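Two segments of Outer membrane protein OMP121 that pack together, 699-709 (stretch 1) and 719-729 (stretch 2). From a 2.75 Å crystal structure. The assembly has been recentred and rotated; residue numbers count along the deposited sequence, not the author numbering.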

# COMPACT_ATOMS: atom_id res chain seq x y z
N ASN B 699 -2.01 18.30 -40.90
CA ASN B 699 -0.94 19.26 -40.64
C ASN B 699 -0.33 19.65 -41.98
O ASN B 699 0.22 18.80 -42.68
CB ASN B 699 0.11 18.69 -39.70
CG ASN B 699 -0.38 18.60 -38.28
OD1 ASN B 699 -0.38 19.58 -37.54
ND2 ASN B 699 -0.79 17.41 -37.88
N ARG B 700 -0.45 20.92 -42.33
CA ARG B 700 0.14 21.51 -43.54
C ARG B 700 1.00 22.68 -43.14
O ARG B 700 0.69 23.39 -42.17
CB ARG B 700 -0.92 22.03 -44.52
CG ARG B 700 -1.76 21.00 -45.23
CD ARG B 700 -2.56 21.65 -46.37
NE ARG B 700 -3.08 22.98 -46.06
CZ ARG B 700 -4.06 23.57 -46.73
NH1 ARG B 700 -4.64 22.94 -47.74
NH2 ARG B 700 -4.46 24.79 -46.39
N GLY B 701 2.06 22.92 -43.90
CA GLY B 701 2.86 24.10 -43.62
C GLY B 701 4.09 24.24 -44.49
O GLY B 701 4.22 23.62 -45.54
N ILE B 702 4.99 25.09 -44.01
CA ILE B 702 6.19 25.48 -44.72
C ILE B 702 7.36 25.37 -43.76
O ILE B 702 7.29 25.85 -42.63
CB ILE B 702 6.10 26.92 -45.26
CG1 ILE B 702 4.80 27.16 -46.01
CG2 ILE B 702 7.24 27.21 -46.19
CD1 ILE B 702 4.61 28.59 -46.40
N GLU B 703 8.45 24.76 -44.22
CA GLU B 703 9.70 24.68 -43.48
C GLU B 703 10.77 25.34 -44.32
O GLU B 703 11.09 24.85 -45.41
CB GLU B 703 10.08 23.23 -43.15
CG GLU B 703 9.19 22.55 -42.13
CD GLU B 703 9.29 21.04 -42.18
OE1 GLU B 703 10.13 20.52 -42.94
OE2 GLU B 703 8.51 20.37 -41.47
N LEU B 704 11.34 26.42 -43.82
CA LEU B 704 12.26 27.24 -44.57
C LEU B 704 13.52 27.48 -43.75
O LEU B 704 13.43 27.86 -42.58
CB LEU B 704 11.59 28.55 -44.95
CG LEU B 704 12.40 29.78 -45.31
CD1 LEU B 704 13.24 29.48 -46.51
CD2 LEU B 704 11.42 30.88 -45.60
N LEU B 705 14.67 27.26 -44.36
CA LEU B 705 15.96 27.50 -43.74
C LEU B 705 16.83 28.34 -44.67
O LEU B 705 16.87 28.09 -45.88
CB LEU B 705 16.65 26.17 -43.40
CG LEU B 705 18.10 26.10 -42.96
CD1 LEU B 705 18.28 26.80 -41.66
CD2 LEU B 705 18.51 24.66 -42.83
N ILE B 706 17.50 29.35 -44.13
CA ILE B 706 18.40 30.20 -44.90
C ILE B 706 19.66 30.46 -44.09
O ILE B 706 19.58 30.91 -42.95
CB ILE B 706 17.76 31.54 -45.29
CG1 ILE B 706 16.63 31.33 -46.27
CG2 ILE B 706 18.78 32.44 -45.91
CD1 ILE B 706 15.75 32.51 -46.36
N SER B 707 20.82 30.20 -44.69
CA SER B 707 22.08 30.46 -44.02
C SER B 707 23.09 30.97 -45.04
O SER B 707 22.98 30.70 -46.23
CB SER B 707 22.63 29.22 -43.33
OG SER B 707 22.73 28.15 -44.24
N GLY B 708 24.07 31.70 -44.54
CA GLY B 708 25.14 32.21 -45.37
C GLY B 708 26.28 32.69 -44.50
O GLY B 708 26.17 32.77 -43.27
N THR B 709 27.40 32.99 -45.15
CA THR B 709 28.61 33.44 -44.47
C THR B 709 29.02 34.76 -45.10
O THR B 709 29.89 34.79 -45.98
CB THR B 709 29.72 32.40 -44.56
OG1 THR B 709 29.18 31.11 -44.25
CG2 THR B 709 30.78 32.71 -43.56
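Stretch 2 719-729: ELTWNFTKNWS

How does stretch 2 run against stretch 1? It is an extended strand, antiparallel to stretch 1, with 169° between their N-to-C directions and axes approaching to 4.2 Å. E719 lies beside T709 and S729 beside N699, so the register descends one residue for each step forward.

What holds the first half in place? L720 pairs with G708, its N reaching G708 O at 3.0 Å. T721 faces S707. W722 N donates to I706 O and I706 N to W722 O, both at 2.7 Å. With chi1 at t, the W722 ring brings CZ3 to 3.4 Å from L704 CD2, which meets the ring edge, and CE3 to 3.8 Å from I706 CD1.

How does the middle continue? N723 sits opposite L705, on the other face from W722, its CB 4.0 Å from L705 CD1. F724 N bonds L704 O at 2.6 Å, and their CB atoms lie 4.1 Å apart. T725 follows beside E703, then K726 N donates to I702 O at 3.1 Å.

What closes the contact? N727 lies across from G701, and its ND2 donates diagonally to N699 OD1 at 2.9 Å. W728 N lies a very short 2.3 Å from R700 O, while its ring edge meets G701 CA at CE3, 3.9 Å. One water joins S729 OG (2.6 Å) to N699 OD1 (2.8 Å).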

# COMPACT_ATOMS: atom_id res chain seq x y z
N GLU B 719 28.71 34.03 -39.67
CA GLU B 719 27.61 33.31 -40.29
C GLU B 719 26.29 33.81 -39.73
O GLU B 719 26.21 34.27 -38.58
CB GLU B 719 27.75 31.80 -40.09
CG GLU B 719 29.07 31.23 -40.56
CD GLU B 719 29.04 29.72 -40.72
OE1 GLU B 719 27.98 29.10 -40.47
OE2 GLU B 719 30.08 29.15 -41.12
N LEU B 720 25.27 33.73 -40.55
CA LEU B 720 23.91 34.03 -40.14
C LEU B 720 23.02 32.87 -40.53
O LEU B 720 23.18 32.29 -41.61
CB LEU B 720 23.40 35.31 -40.77
CG LEU B 720 23.99 36.59 -40.22
CD1 LEU B 720 23.76 37.68 -41.21
CD2 LEU B 720 23.31 36.92 -38.92
N THR B 721 22.10 32.54 -39.67
CA THR B 721 21.14 31.50 -39.99
C THR B 721 19.76 31.96 -39.58
O THR B 721 19.59 32.59 -38.54
CB THR B 721 21.53 30.19 -39.33
OG1 THR B 721 22.75 29.72 -39.91
CG2 THR B 721 20.45 29.16 -39.52
N TRP B 722 18.78 31.68 -40.44
CA TRP B 722 17.39 32.03 -40.21
C TRP B 722 16.54 30.86 -40.65
O TRP B 722 16.68 30.39 -41.78
CB TRP B 722 17.03 33.30 -40.98
CG TRP B 722 15.65 33.78 -40.80
CD1 TRP B 722 15.19 34.55 -39.78
CD2 TRP B 722 14.54 33.59 -41.68
NE1 TRP B 722 13.86 34.83 -39.96
CE2 TRP B 722 13.44 34.25 -41.13
CE3 TRP B 722 14.38 32.91 -42.89
CZ2 TRP B 722 12.19 34.25 -41.74
CZ3 TRP B 722 13.14 32.91 -43.49
CH2 TRP B 722 12.06 33.58 -42.92
N ASN B 723 15.69 30.37 -39.76
CA ASN B 723 14.81 29.25 -40.08
C ASN B 723 13.37 29.62 -39.76
O ASN B 723 13.11 30.32 -38.78
CB ASN B 723 15.24 27.99 -39.33
CG ASN B 723 15.24 28.17 -37.83
OD1 ASN B 723 14.29 27.76 -37.17
ND2 ASN B 723 16.28 28.76 -37.29
N PHE B 724 12.43 29.17 -40.59
CA PHE B 724 11.04 29.60 -40.47
C PHE B 724 10.09 28.42 -40.65
O PHE B 724 10.19 27.68 -41.63
CB PHE B 724 10.74 30.69 -41.51
CG PHE B 724 9.31 31.17 -41.51
CD1 PHE B 724 8.92 32.20 -40.69
CD2 PHE B 724 8.39 30.61 -42.37
CE1 PHE B 724 7.62 32.63 -40.70
CE2 PHE B 724 7.10 31.04 -42.39
CZ PHE B 724 6.71 32.06 -41.55
N THR B 725 9.17 28.27 -39.70
CA THR B 725 8.16 27.22 -39.71
C THR B 725 6.78 27.84 -39.56
O THR B 725 6.56 28.65 -38.66
CB THR B 725 8.37 26.20 -38.58
OG1 THR B 725 9.67 25.62 -38.65
CG2 THR B 725 7.34 25.10 -38.66
N LYS B 726 5.85 27.45 -40.42
CA LYS B 726 4.44 27.82 -40.26
C LYS B 726 3.61 26.58 -40.54
O LYS B 726 3.62 26.08 -41.67
CB LYS B 726 4.05 28.96 -41.19
CG LYS B 726 2.73 29.62 -40.86
CD LYS B 726 2.46 30.82 -41.74
CE LYS B 726 1.10 31.40 -41.49
NZ LYS B 726 0.96 32.78 -42.00
N ASN B 727 2.91 26.09 -39.53
CA ASN B 727 2.10 24.88 -39.64
C ASN B 727 0.63 25.22 -39.52
O ASN B 727 0.24 26.01 -38.66
CB ASN B 727 2.48 23.85 -38.58
CG ASN B 727 1.74 22.53 -38.76
OD1 ASN B 727 1.99 21.80 -39.71
ND2 ASN B 727 0.83 22.22 -37.84
N TRP B 728 -0.17 24.61 -40.38
CA TRP B 728 -1.62 24.73 -40.32
C TRP B 728 -2.20 23.43 -39.79
O TRP B 728 -2.09 22.38 -40.43
CB TRP B 728 -2.20 25.06 -41.70
CG TRP B 728 -2.16 26.52 -42.08
CD1 TRP B 728 -3.12 27.46 -41.84
CD2 TRP B 728 -1.13 27.18 -42.81
NE1 TRP B 728 -2.74 28.67 -42.37
CE2 TRP B 728 -1.52 28.52 -42.97
CE3 TRP B 728 0.09 26.77 -43.35
CZ2 TRP B 728 -0.73 29.44 -43.62
CZ3 TRP B 728 0.87 27.68 -44.00
CH2 TRP B 728 0.46 29.01 -44.13
N SER B 729 -2.83 23.49 -38.62
CA SER B 729 -3.41 22.34 -37.95
C SER B 729 -4.91 22.32 -38.15
O SER B 729 -5.57 23.34 -37.97
CB SER B 729 -3.11 22.38 -36.45
OG SER B 729 -3.61 21.24 -35.81
O HOH W 1 -1.57 19.93 -35.01